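Local coordinates for ribokinase RBSK (Mycobacterium tuberculosis, PDB 3GO7), which probably phosphorylates D-ribose at O-5 with ATP and magnesium, giving the ribose 5-phosphate used for nucleotide and amino-acid synthesis or the pentose phosphate pathway, at residues Asn29-Phe34 and Ala112-Asp117; Gln72-Gly77 and Gly98-Val103; Ser184-Leu189 and Ala203-Ser208. All coordinates share one frame; numbering follows the deposited sequence.

How the contacts relate
Contact 1 lies in the small four-stranded sheet, while contacts 2 and 3 belong to the large nine-stranded sheet and the helices packed on it. Contact 1 is almost wholly buried: ribose is gripped on one face, the second subunit covers the other, and regular backbone bonds join two parallel strands. Contact 2, about 24 Å from it centre to centre, is partly buried; it mixes backbone bonds with a serine hydroxyl and a bridging water, where a loop lies against a strand. Contact 3, on the flank of the large sheet about 26 Å from contact 2 between centres, relies mainly on apolar packing, without hydrogen bonds between its segments. Along the chain, contact 2 is nested inside the loop that contact 1 closes; contact 3 follows both.

Contact 1 (Asn29-Phe34 and Ala112-Asp117); sequences NMDLTF and AIIVVD. With RIB (alpha-D-ribofuranose), chain C.
Asp31 and Ile114 meet on the ribose face of two neighbouring parallel strands, where the isoleucine CD1 comes within 3.4 Å of the carboxylate carbon CG of Asp31. Beside them the methyl of Ala112 lies against OD1 of the same carboxylate. Both oxygens of Asp31 are taken up by the sugar: OD1 accepts from ribose O2 at 2.7 Å and OD2 from O3, two bonds to one flat group, which should fix its rotation. Asn29 reaches the same O2 from its ND2 at 2.8 Å, with a nearly straight N-H...O angle of 168°, and also bonds Glu152. These residues belong to the small four-stranded sheet that forms the lid of PfkB-family sugar kinases and serves as the dimer surface. Five backbone bonds zip the strands together from Ala112 N on Met30 O to Val116 N on Phe34 O. On the opposite face, Ile113 splits its two branches: CG2 approaches Phe34 CE2 obliquely at 3.8 Å, and CD1 meets Leu32 CD1 at 3.9 Å. The phenylalanine ring stands with its CG beside the backbone N (chi1 -65°), which brings its edge, in plane, to the carbonyl oxygen of Ile114. Leu32, Phe34 and Ile113 also pack on Leu32, Ile113 and Phe34 of the second subunit. Further along the ribose face, Thr33 CG2 touches Val116 CG2 at 4.0 Å, and Val116 leans on Asp242, a ligand of the magnesium ion.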
ATOM      1  N   ASN A  29       3.167 -12.944   2.448  1.00 29.12           N
ATOM      2  CA  ASN A  29       2.394 -11.729   2.088  1.00 28.97           C
ATOM      3  C   ASN A  29       2.879 -11.173   0.763  1.00 30.14           C
ATOM      4  O   ASN A  29       4.044 -11.371   0.383  1.00 30.44           O
ATOM      5  CB  ASN A  29       2.626 -10.610   3.097  1.00 28.70           C
ATOM      6  CG  ASN A  29       2.245 -10.980   4.533  1.00 27.89           C
ATOM      7  OD1 ASN A  29       1.219 -11.617   4.784  1.00 27.78           O
ATOM      8  ND2 ASN A  29       3.062 -10.528   5.490  1.00 25.17           N
ATOM      9  N   MET A  30       2.023 -10.456   0.041  1.00 31.02           N
ATOM     10  CA  MET A  30       2.562  -9.675  -1.057  1.00 31.24           C
ATOM     11  C   MET A  30       2.944  -8.309  -0.459  1.00 31.86           C
ATOM     12  O   MET A  30       2.154  -7.690   0.266  1.00 32.40           O
ATOM     13  CB  MET A  30       1.555  -9.583  -2.198  1.00 31.65           C
ATOM     14  CG  MET A  30       2.058  -8.854  -3.431  1.00 30.90           C
ATOM     15  SD  MET A  30       3.377  -9.762  -4.253  1.00 35.10           S
ATOM     16  CE  MET A  30       2.409 -11.022  -5.122  1.00 31.04           C
ATOM     17  N   ASP A  31       4.168  -7.872  -0.709  1.00 31.37           N
ATOM     18  CA  ASP A  31       4.634  -6.598  -0.205  1.00 31.99           C
ATOM     19  C   ASP A  31       4.439  -5.459  -1.214  1.00 32.10           C
ATOM     20  O   ASP A  31       4.805  -5.596  -2.390  1.00 32.31           O
ATOM     21  CB  ASP A  31       6.122  -6.686   0.157  1.00 31.44           C
ATOM     22  CG  ASP A  31       6.385  -7.529   1.400  1.00 32.23           C
ATOM     23  OD1 ASP A  31       5.423  -7.873   2.114  1.00 31.66           O
ATOM     24  OD2 ASP A  31       7.568  -7.852   1.662  1.00 33.36           O
ATOM     25  N   LEU A  32       3.878  -4.344  -0.737  1.00 31.95           N
ATOM     26  CA  LEU A  32       3.901  -3.073  -1.442  1.00 31.63           C
ATOM     27  C   LEU A  32       4.919  -2.181  -0.732  1.00 32.57           C
ATOM     28  O   LEU A  32       4.714  -1.777   0.436  1.00 33.51           O
ATOM     29  CB  LEU A  32       2.519  -2.427  -1.430  1.00 31.32           C
ATOM     30  CG  LEU A  32       1.327  -3.212  -2.017  1.00 31.18           C
ATOM     31  CD1 LEU A  32       0.049  -2.377  -1.989  1.00 30.39           C
ATOM     32  CD2 LEU A  32       1.586  -3.654  -3.425  1.00 30.38           C
ATOM     33  N   THR A  33       6.033  -1.893  -1.403  1.00 32.50           N
ATOM     34  CA  THR A  33       7.086  -1.078  -0.800  1.00 32.36           C
ATOM     35  C   THR A  33       7.127   0.343  -1.361  1.00 33.56           C
ATOM     36  O   THR A  33       7.300   0.555  -2.572  1.00 33.71           O
ATOM     37  CB  THR A  33       8.468  -1.714  -0.950  1.00 32.11           C
ATOM     38  OG1 THR A  33       8.425  -3.093  -0.541  1.00 31.01           O
ATOM     39  CG2 THR A  33       9.503  -0.935  -0.131  1.00 30.15           C
ATOM     40  N   PHE A  34       6.992   1.313  -0.465  1.00 34.64           N
ATOM     41  CA  PHE A  34       6.970   2.707  -0.843  1.00 35.92           C
ATOM     42  C   PHE A  34       8.262   3.353  -0.382  1.00 37.57           C
ATOM     43  O   PHE A  34       8.702   3.148   0.774  1.00 38.39           O
ATOM     44  CB  PHE A  34       5.780   3.391  -0.170  1.00 35.17           C
ATOM     45  CG  PHE A  34       4.437   2.883  -0.636  1.00 34.55           C
ATOM     46  CD1 PHE A  34       3.662   3.633  -1.508  1.00 32.12           C
ATOM     47  CD2 PHE A  34       3.936   1.664  -0.188  1.00 33.83           C
ATOM     48  CE1 PHE A  34       2.423   3.184  -1.944  1.00 31.04           C
ATOM     49  CE2 PHE A  34       2.697   1.217  -0.616  1.00 34.61           C
ATOM     50  CZ  PHE A  34       1.942   1.991  -1.510  1.00 33.05           C
ATOM     51  N   ALA A 112       1.165  -6.559   2.865  1.00 29.00           N
ATOM     52  CA  ALA A 112       1.974  -5.719   3.718  1.00 28.75           C
ATOM     53  C   ALA A 112       2.345  -4.426   3.025  1.00 29.59           C
ATOM     54  O   ALA A 112       2.619  -4.401   1.808  1.00 30.73           O
ATOM     55  CB  ALA A 112       3.235  -6.430   4.165  1.00 27.77           C
ATOM     56  N   ILE A 113       2.390  -3.358   3.816  1.00 28.75           N
ATOM     57  CA  ILE A 113       2.862  -2.097   3.349  1.00 28.64           C
ATOM     58  C   ILE A 113       4.154  -1.859   4.076  1.00 29.67           C
ATOM     59  O   ILE A 113       4.177  -1.788   5.312  1.00 29.68           O
ATOM     60  CB  ILE A 113       1.840  -0.954   3.674  1.00 28.84           C
ATOM     61  CG1 ILE A 113       0.410  -1.351   3.259  1.00 26.85           C
ATOM     62  CG2 ILE A 113       2.272   0.337   3.069  1.00 26.71           C
ATOM     63  CD1 ILE A 113       0.267  -1.794   1.844  1.00 24.57           C
ATOM     64  N   ILE A 114       5.235  -1.778   3.307  1.00 30.98           N
ATOM     65  CA  ILE A 114       6.506  -1.329   3.819  1.00 32.54           C
ATOM     66  C   ILE A 114       6.761   0.107   3.348  1.00 34.00           C
ATOM     67  O   ILE A 114       6.575   0.447   2.164  1.00 34.43           O
ATOM     68  CB  ILE A 114       7.681  -2.233   3.384  1.00 32.64           C
ATOM     69  CG1 ILE A 114       7.421  -3.687   3.745  1.00 31.93           C
ATOM     70  CG2 ILE A 114       8.928  -1.855   4.155  1.00 33.70           C
ATOM     71  CD1 ILE A 114       6.659  -4.403   2.762  1.00 32.70           C
ATOM     72  N   VAL A 115       7.179   0.950   4.279  1.00 34.93           N
ATOM     73  CA  VAL A 115       7.526   2.308   3.948  1.00 36.45           C
ATOM     74  C   VAL A 115       8.990   2.509   4.343  1.00 38.26           C
ATOM     75  O   VAL A 115       9.393   2.244   5.495  1.00 38.29           O
ATOM     76  CB  VAL A 115       6.591   3.310   4.658  1.00 36.34           C
ATOM     77  CG1 VAL A 115       6.891   4.731   4.223  1.00 35.40           C
ATOM     78  CG2 VAL A 115       5.130   2.958   4.367  1.00 35.80           C
ATOM     79  N   VAL A 116       9.793   2.932   3.373  1.00 39.61           N
ATOM     80  CA  VAL A 116      11.200   3.181   3.615  1.00 41.48           C
ATOM     81  C   VAL A 116      11.519   4.666   3.376  1.00 43.06           C
ATOM     82  O   VAL A 116      11.010   5.294   2.439  1.00 43.21           O
ATOM     83  CB  VAL A 116      12.082   2.242   2.759  1.00 41.51           C
ATOM     84  CG1 VAL A 116      13.527   2.272   3.266  1.00 42.89           C
ATOM     85  CG2 VAL A 116      11.559   0.820   2.845  1.00 39.87           C
ATOM     86  N   ASP A 117      12.325   5.243   4.255  1.00 45.36           N
ATOM     87  CA  ASP A 117      12.586   6.677   4.199  1.00 47.75           C
ATOM     88  C   ASP A 117      14.058   6.950   3.885  1.00 49.10           C
ATOM     89  O   ASP A 117      14.839   6.019   3.592  1.00 50.07           O
ATOM     90  CB  ASP A 117      12.165   7.354   5.513  1.00 47.26           C
ATOM     91  CG  ASP A 117      13.149   7.101   6.642  1.00 49.06           C
ATOM     92  OD1 ASP A 117      14.293   6.658   6.341  1.00 48.96           O
ATOM     93  OD2 ASP A 117      12.791   7.354   7.827  1.00 48.56           O
TER
HETATM   94  O5  RIB C 305       9.929  -8.300   7.901  1.00 32.86           O
HETATM   95  C5  RIB C 305       9.358  -7.696   6.720  1.00 35.26           C
HETATM   96  C4  RIB C 305       8.092  -8.493   6.347  1.00 34.32           C
HETATM   97  O4  RIB C 305       7.055  -8.269   7.299  1.00 35.17           O
HETATM   98  C3  RIB C 305       7.467  -8.131   5.015  1.00 33.05           C
HETATM   99  O3  RIB C 305       7.907  -9.041   4.007  1.00 32.32           O
HETATM  100  C2  RIB C 305       5.952  -8.191   5.252  1.00 33.13           C
HETATM  101  O2  RIB C 305       5.233  -9.131   4.440  1.00 31.04           O
HETATM  102  C1  RIB C 305       5.766  -8.467   6.728  1.00 32.13           C
HETATM  103  O1  RIB C 305       5.340  -9.804   6.978  1.00 32.42           O

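Contact 2 (Gln72-Gly77 and Gly98-Val103); sequences QVQFSG and GLDRTV
Ser76 donates its hydroxyl to the backbone oxygen of Arg101, OG to O 2.9 Å, from well above the carbonyl plane. With OG anti to the backbone N (chi1 173°), the hydroxyl is carried across to the turn. Three backbone bonds accompany it. Gly98 N gives to Val73 O, and Phe75 N donates to Gly98 O at 2.9 Å, forming a single bridge around Gln74 and Gly98; farther on, Val103 N binds Gly77 O at 2.8 Å. Between these anchor points the loop makes a type I beta turn from Leu99 to Thr102, closed by the backbone bond from Thr102 N to Leu99 O; the hydroxyl OG1 of Thr102 also points at that oxygen, at a rather short distance. A water bridges loop and strand: it lies 2.7 Å from Phe75 O and 2.8 Å from Gln74 OE1, and accepts from Arg101 N. The amide of Gln74, its chain bent at chi2 (-75°), lies against the backbone of Gly98, with OE1 nearest the carbonyl carbon. Around this polar frame come the carbon contacts. Gln74 CG sits over one face of the Arg101 guanidinium, 4.0 Å above its plane and toward the rim, while Arg101 NH2 bonds Ala142 O. Thr102 CG2 meets Phe75 CD2 at 3.7 Å, and Leu99 CD2 comes up to the same ring carbon at 4.1 Å. Strand 72-80, helix 83-94 and the adjacent parallel strand 103-105 form a beta-alpha-beta crossover, and this loop is its return from helix to strand. Strand 21-25 flanks strand 72-80 on the other side; Phe75 and Leu99 share Leu92 of helix 83-94, and Val73 packs on helix 58-68.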
ATOM      1  N   GLN A  72      18.231 -26.833   4.264  1.00 43.30           N
ATOM      2  CA  GLN A  72      17.260 -27.534   3.478  1.00 44.61           C
ATOM      3  C   GLN A  72      15.914 -27.198   4.122  1.00 43.27           C
ATOM      4  O   GLN A  72      15.656 -27.574   5.257  1.00 42.48           O
ATOM      5  CB  GLN A  72      17.585 -29.021   3.522  1.00 44.46           C
ATOM      6  CG  GLN A  72      16.718 -29.928   2.656  1.00 48.24           C
ATOM      7  CD  GLN A  72      17.019 -31.408   2.945  1.00 48.90           C
ATOM      8  OE1 GLN A  72      18.176 -31.770   3.204  1.00 55.80           O
ATOM      9  NE2 GLN A  72      15.983 -32.259   2.925  1.00 51.92           N
ATOM     10  N   VAL A  73      15.068 -26.463   3.394  1.00 42.91           N
ATOM     11  CA  VAL A  73      13.963 -25.711   4.009  1.00 41.96           C
ATOM     12  C   VAL A  73      12.558 -26.073   3.526  1.00 41.66           C
ATOM     13  O   VAL A  73      12.300 -26.120   2.346  1.00 41.83           O
ATOM     14  CB  VAL A  73      14.160 -24.218   3.783  1.00 41.44           C
ATOM     15  CG1 VAL A  73      13.086 -23.431   4.485  1.00 42.16           C
ATOM     16  CG2 VAL A  73      15.513 -23.795   4.264  1.00 41.57           C
ATOM     17  N   GLN A  74      11.659 -26.321   4.463  1.00 41.81           N
ATOM     18  CA  GLN A  74      10.241 -26.473   4.182  1.00 41.93           C
ATOM     19  C   GLN A  74       9.486 -25.306   4.823  1.00 41.57           C
ATOM     20  O   GLN A  74       9.782 -24.899   5.959  1.00 41.58           O
ATOM     21  CB  GLN A  74       9.708 -27.776   4.762  1.00 42.15           C
ATOM     22  CG  GLN A  74      10.240 -29.049   4.110  1.00 45.23           C
ATOM     23  CD  GLN A  74       9.628 -29.309   2.743  1.00 49.97           C
ATOM     24  OE1 GLN A  74       8.496 -28.875   2.443  1.00 51.22           O
ATOM     25  NE2 GLN A  74      10.375 -30.020   1.898  1.00 50.56           N
ATOM     26  N   PHE A  75       8.519 -24.777   4.086  1.00 40.52           N
ATOM     27  CA  PHE A  75       7.668 -23.715   4.556  1.00 39.65           C
ATOM     28  C   PHE A  75       6.273 -24.257   4.744  1.00 39.33           C
ATOM     29  O   PHE A  75       5.755 -25.011   3.916  1.00 38.45           O
ATOM     30  CB  PHE A  75       7.659 -22.545   3.558  1.00 39.72           C
ATOM     31  CG  PHE A  75       6.697 -21.445   3.921  1.00 40.19           C
ATOM     32  CD1 PHE A  75       6.984 -20.556   4.962  1.00 40.36           C
ATOM     33  CD2 PHE A  75       5.501 -21.300   3.237  1.00 39.31           C
ATOM     34  CE1 PHE A  75       6.088 -19.559   5.305  1.00 40.04           C
ATOM     35  CE2 PHE A  75       4.612 -20.306   3.570  1.00 39.50           C
ATOM     36  CZ  PHE A  75       4.898 -19.431   4.609  1.00 39.59           C
ATOM     37  N   SER A  76       5.659 -23.872   5.856  1.00 39.58           N
ATOM     38  CA  SER A  76       4.284 -24.226   6.091  1.00 39.43           C
ATOM     39  C   SER A  76       3.517 -22.956   6.424  1.00 38.99           C
ATOM     40  O   SER A  76       3.637 -22.441   7.525  1.00 39.43           O
ATOM     41  CB  SER A  76       4.184 -25.262   7.193  1.00 39.67           C
ATOM     42  OG  SER A  76       2.819 -25.479   7.518  1.00 43.20           O
ATOM     43  N   GLY A  77       2.769 -22.442   5.438  1.00 38.22           N
ATOM     44  CA  GLY A  77       1.888 -21.304   5.622  1.00 37.11           C
ATOM     45  C   GLY A  77       0.587 -21.411   4.843  1.00 36.36           C
ATOM     46  O   GLY A  77       0.326 -22.440   4.225  1.00 36.39           O
ATOM     47  N   GLY A  98      10.538 -25.706   0.083  1.00 40.76           N
ATOM     48  CA  GLY A  98       9.484 -26.699  -0.089  1.00 42.20           C
ATOM     49  C   GLY A  98       8.098 -26.299   0.402  1.00 43.67           C
ATOM     50  O   GLY A  98       7.971 -25.645   1.426  1.00 43.39           O
ATOM     51  N   LEU A  99       7.056 -26.747  -0.307  1.00 44.89           N
ATOM     52  CA  LEU A  99       5.690 -26.247  -0.100  1.00 46.22           C
ATOM     53  C   LEU A  99       4.612 -27.291   0.198  1.00 47.61           C
ATOM     54  O   LEU A  99       3.438 -26.947   0.354  1.00 47.61           O
ATOM     55  CB  LEU A  99       5.260 -25.366  -1.289  1.00 45.84           C
ATOM     56  CG  LEU A  99       6.114 -24.121  -1.566  1.00 45.02           C
ATOM     57  CD1 LEU A  99       5.580 -23.350  -2.728  1.00 43.52           C
ATOM     58  CD2 LEU A  99       6.191 -23.210  -0.327  1.00 44.38           C
ATOM     59  N   ASP A 100       5.025 -28.551   0.318  1.00 49.64           N
ATOM     60  CA  ASP A 100       4.124 -29.692   0.589  1.00 51.49           C
ATOM     61  C   ASP A 100       3.273 -29.537   1.849  1.00 51.60           C
ATOM     62  O   ASP A 100       2.193 -30.131   1.946  1.00 51.84           O
ATOM     63  CB  ASP A 100       4.928 -31.006   0.681  1.00 52.43           C
ATOM     64  CG  ASP A 100       6.009 -31.125  -0.427  1.00 56.96           C
ATOM     65  OD1 ASP A 100       5.643 -31.166  -1.646  1.00 57.88           O
ATOM     66  OD2 ASP A 100       7.226 -31.139  -0.065  1.00 60.05           O
ATOM     67  N   ARG A 101       3.737 -28.756   2.817  1.00 51.47           N
ATOM     68  CA  ARG A 101       2.966 -28.629   4.052  1.00 52.10           C
ATOM     69  C   ARG A 101       2.191 -27.299   4.138  1.00 51.13           C
ATOM     70  O   ARG A 101       1.782 -26.867   5.230  1.00 51.04           O
ATOM     71  CB  ARG A 101       3.878 -28.810   5.267  1.00 52.98           C
ATOM     72  CG  ARG A 101       4.945 -29.908   5.078  1.00 56.88           C
ATOM     73  CD  ARG A 101       6.224 -29.584   5.901  1.00 62.73           C
ATOM     74  NE  ARG A 101       6.874 -30.827   6.335  1.00 67.44           N
ATOM     75  CZ  ARG A 101       7.904 -30.918   7.180  1.00 69.88           C
ATOM     76  NH1 ARG A 101       8.457 -29.825   7.722  1.00 69.70           N
ATOM     77  NH2 ARG A 101       8.378 -32.129   7.493  1.00 70.71           N
ATOM     78  N   THR A 102       1.998 -26.648   2.991  1.00 49.84           N
ATOM     79  CA  THR A 102       1.283 -25.374   2.976  1.00 48.64           C
ATOM     80  C   THR A 102      -0.205 -25.596   2.726  1.00 47.91           C
ATOM     81  O   THR A 102      -0.601 -26.660   2.268  1.00 48.42           O
ATOM     82  CB  THR A 102       1.847 -24.437   1.938  1.00 48.49           C
ATOM     83  OG1 THR A 102       1.762 -25.064   0.670  1.00 48.53           O
ATOM     84  CG2 THR A 102       3.310 -24.120   2.240  1.00 48.09           C
ATOM     85  N   VAL A 103      -1.038 -24.620   3.067  1.00 46.07           N
ATOM     86  CA  VAL A 103      -2.451 -24.733   2.752  1.00 44.25           C
ATOM     87  C   VAL A 103      -2.967 -23.514   1.984  1.00 42.99           C
ATOM     88  O   VAL A 103      -2.206 -22.583   1.657  1.00 41.58           O
ATOM     89  CB  VAL A 103      -3.355 -25.087   3.989  1.00 44.72           C
ATOM     90  CG1 VAL A 103      -3.091 -26.504   4.479  1.00 44.49           C
ATOM     91  CG2 VAL A 103      -3.211 -24.083   5.130  1.00 44.31           C
TER
HETATM   92  O   HOH W   1       6.263 -27.627   3.525  1.00 51.08           O

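Contact 3 (Ser184-Leu189 and Ala203-Ser208); sequences SSLQDL and ANDWPS
Leu186 and Trp206 make the tight part of this contact, with the leucine CD2 only 3.6 Å from CZ3 of the indole. The approach is oblique. Leu189, one turn further along helix 183-192, adds its CG at the ring's edge, 4.1 Å from Trp206 CH2, with the two side chains crossing at about a right angle. Thus the six-membered end of the indole is wedged against two successive leucines on the same side of the helix. The indole gets there because its CG lies anti to the backbone N (chi1 -168°), which swings the ring from the chain leaving helix 200-205 back to the leucines. Pro207 follows at once: its CD rests over one face of the indole, while its CG touches Leu186 CB at 3.8 Å. The solvent side is sparser. There the exposed Gln187 brings its CG to 3.8 Å from Pro207 CB, the two side chains crossing at a slant, and offers the proline only carbon atoms of its stem. Asp205 merely grazes the contact, with OD2 at 4.1 Å from Leu186 CD1; its carboxylate is occupied instead by a bond to Gly180 N and a salt bridge to Arg183 at the start of helix 183-192. That helix connects the adjacent parallel strands 171-175 and 195-199 of the large sheet, a beta-alpha-beta crossover, and the segment after helix 200-205 packs against it. Inward, Leu186 and Leu189 also lean on helix 155-167, and Trp206 reaches Val196 of strand 195-199.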
ATOM      1  N   SER A 184      -2.233 -15.441  26.483  1.00 58.17           N
ATOM      2  CA  SER A 184      -2.172 -16.756  27.107  1.00 58.06           C
ATOM      3  C   SER A 184      -1.459 -17.752  26.201  1.00 57.70           C
ATOM      4  O   SER A 184      -0.634 -18.553  26.673  1.00 58.07           O
ATOM      5  CB  SER A 184      -3.560 -17.253  27.523  1.00 57.84           C
ATOM      6  OG  SER A 184      -4.471 -17.118  26.454  1.00 59.26           O
ATOM      7  N   SER A 185      -1.756 -17.687  24.905  1.00 56.90           N
ATOM      8  CA  SER A 185      -1.002 -18.453  23.911  1.00 56.14           C
ATOM      9  C   SER A 185       0.481 -18.078  23.859  1.00 55.26           C
ATOM     10  O   SER A 185       1.347 -18.944  23.680  1.00 54.48           O
ATOM     11  CB  SER A 185      -1.625 -18.293  22.542  1.00 56.12           C
ATOM     12  OG  SER A 185      -2.628 -19.273  22.360  1.00 58.36           O
ATOM     13  N   LEU A 186       0.762 -16.787  24.015  1.00 54.53           N
ATOM     14  CA  LEU A 186       2.138 -16.326  24.087  1.00 54.22           C
ATOM     15  C   LEU A 186       2.856 -16.969  25.244  1.00 54.19           C
ATOM     16  O   LEU A 186       3.967 -17.486  25.088  1.00 54.43           O
ATOM     17  CB  LEU A 186       2.219 -14.799  24.196  1.00 53.78           C
ATOM     18  CG  LEU A 186       2.233 -14.011  22.889  1.00 52.72           C
ATOM     19  CD1 LEU A 186       2.670 -12.594  23.172  1.00 52.37           C
ATOM     20  CD2 LEU A 186       3.128 -14.651  21.840  1.00 48.84           C
ATOM     21  N   GLN A 187       2.201 -16.944  26.403  1.00 54.43           N
ATOM     22  CA  GLN A 187       2.762 -17.501  27.635  1.00 54.33           C
ATOM     23  C   GLN A 187       3.146 -18.967  27.481  1.00 53.43           C
ATOM     24  O   GLN A 187       4.246 -19.356  27.849  1.00 53.53           O
ATOM     25  CB  GLN A 187       1.790 -17.297  28.804  1.00 54.60           C
ATOM     26  CG  GLN A 187       2.145 -16.082  29.684  1.00 56.66           C
ATOM     27  CD  GLN A 187       0.914 -15.395  30.262  1.00 58.89           C
ATOM     28  OE1 GLN A 187      -0.217 -15.887  30.123  1.00 58.62           O
ATOM     29  NE2 GLN A 187       1.127 -14.244  30.909  1.00 59.37           N
ATOM     30  N   ASP A 188       2.244 -19.759  26.916  1.00 52.55           N
ATOM     31  CA  ASP A 188       2.477 -21.176  26.724  1.00 52.04           C
ATOM     32  C   ASP A 188       3.668 -21.415  25.808  1.00 51.54           C
ATOM     33  O   ASP A 188       4.457 -22.346  26.036  1.00 51.35           O
ATOM     34  CB  ASP A 188       1.227 -21.855  26.152  1.00 52.39           C
ATOM     35  CG  ASP A 188       0.113 -22.046  27.192  1.00 54.20           C
ATOM     36  OD1 ASP A 188       0.356 -21.832  28.409  1.00 55.83           O
ATOM     37  OD2 ASP A 188      -1.015 -22.426  26.785  1.00 55.46           O
ATOM     38  N   LEU A 189       3.793 -20.565  24.782  1.00 50.60           N
ATOM     39  CA  LEU A 189       4.867 -20.661  23.792  1.00 49.99           C
ATOM     40  C   LEU A 189       6.207 -20.221  24.397  1.00 50.51           C
ATOM     41  O   LEU A 189       7.244 -20.873  24.181  1.00 50.18           O
ATOM     42  CB  LEU A 189       4.525 -19.841  22.535  1.00 49.91           C
ATOM     43  CG  LEU A 189       5.479 -19.762  21.333  1.00 49.21           C
ATOM     44  CD1 LEU A 189       5.849 -21.127  20.841  1.00 47.45           C
ATOM     45  CD2 LEU A 189       4.879 -18.964  20.200  1.00 48.34           C
ATOM     46  N   ALA A 203      11.356  -7.851  22.464  1.00 46.71           N
ATOM     47  CA  ALA A 203      11.872  -8.615  23.601  1.00 47.21           C
ATOM     48  C   ALA A 203      11.088  -8.221  24.856  1.00 47.90           C
ATOM     49  O   ALA A 203      10.676  -9.074  25.638  1.00 48.14           O
ATOM     50  CB  ALA A 203      13.353  -8.381  23.780  1.00 46.31           C
ATOM     51  N   ASN A 204      10.834  -6.923  24.997  1.00 48.83           N
ATOM     52  CA  ASN A 204      10.046  -6.382  26.089  1.00 49.25           C
ATOM     53  C   ASN A 204       8.662  -6.979  26.252  1.00 48.65           C
ATOM     54  O   ASN A 204       8.282  -7.318  27.373  1.00 49.58           O
ATOM     55  CB  ASN A 204       9.924  -4.884  25.944  1.00 50.21           C
ATOM     56  CG  ASN A 204      10.859  -4.143  26.852  1.00 53.47           C
ATOM     57  OD1 ASN A 204      10.417  -3.582  27.862  1.00 58.23           O
ATOM     58  ND2 ASN A 204      12.167  -4.140  26.523  1.00 54.23           N
ATOM     59  N   ASP A 205       7.921  -7.115  25.155  1.00 47.10           N
ATOM     60  CA  ASP A 205       6.550  -7.648  25.198  1.00 46.23           C
ATOM     61  C   ASP A 205       6.482  -9.164  25.449  1.00 45.65           C
ATOM     62  O   ASP A 205       5.407  -9.696  25.735  1.00 45.63           O
ATOM     63  CB  ASP A 205       5.782  -7.288  23.906  1.00 46.24           C
ATOM     64  CG  ASP A 205       4.334  -7.750  23.934  1.00 46.93           C
ATOM     65  OD1 ASP A 205       3.514  -7.127  24.624  1.00 50.12           O
ATOM     66  OD2 ASP A 205       3.992  -8.753  23.276  1.00 49.87           O
ATOM     67  N   TRP A 206       7.614  -9.853  25.333  1.00 44.90           N
ATOM     68  CA  TRP A 206       7.651 -11.312  25.427  1.00 44.91           C
ATOM     69  C   TRP A 206       7.421 -11.767  26.897  1.00 45.33           C
ATOM     70  O   TRP A 206       7.934 -11.129  27.817  1.00 45.81           O
ATOM     71  CB  TRP A 206       8.989 -11.817  24.849  1.00 44.43           C
ATOM     72  CG  TRP A 206       9.039 -13.288  24.615  1.00 43.67           C
ATOM     73  CD1 TRP A 206       9.832 -14.183  25.256  1.00 43.31           C
ATOM     74  CD2 TRP A 206       8.251 -14.045  23.681  1.00 43.96           C
ATOM     75  NE1 TRP A 206       9.585 -15.458  24.798  1.00 43.98           N
ATOM     76  CE2 TRP A 206       8.621 -15.403  23.828  1.00 44.13           C
ATOM     77  CE3 TRP A 206       7.260 -13.710  22.740  1.00 43.68           C
ATOM     78  CZ2 TRP A 206       8.045 -16.430  23.057  1.00 43.79           C
ATOM     79  CZ3 TRP A 206       6.677 -14.738  21.980  1.00 43.10           C
ATOM     80  CH2 TRP A 206       7.072 -16.077  22.148  1.00 42.56           C
ATOM     81  N   PRO A 207       6.595 -12.812  27.127  1.00 45.46           N
ATOM     82  CA  PRO A 207       6.241 -13.218  28.502  1.00 45.67           C
ATOM     83  C   PRO A 207       7.407 -13.594  29.434  1.00 45.52           C
ATOM     84  O   PRO A 207       7.579 -12.956  30.474  1.00 45.20           O
ATOM     85  CB  PRO A 207       5.274 -14.397  28.290  1.00 45.70           C
ATOM     86  CG  PRO A 207       4.687 -14.143  26.956  1.00 45.31           C
ATOM     87  CD  PRO A 207       5.847 -13.613  26.143  1.00 45.92           C
ATOM     88  N   SER A 208       8.195 -14.603  29.075  1.00 45.42           N
ATOM     89  CA  SER A 208       9.320 -15.009  29.906  1.00 44.73           C
ATOM     90  C   SER A 208      10.502 -15.434  29.051  1.00 44.86           C
ATOM     91  O   SER A 208      10.295 -15.863  27.912  1.00 44.82           O
ATOM     92  CB  SER A 208       8.889 -16.148  30.805  1.00 44.87           C
ATOM     93  OG  SER A 208       8.434 -17.205  30.017  1.00 43.83           O
TER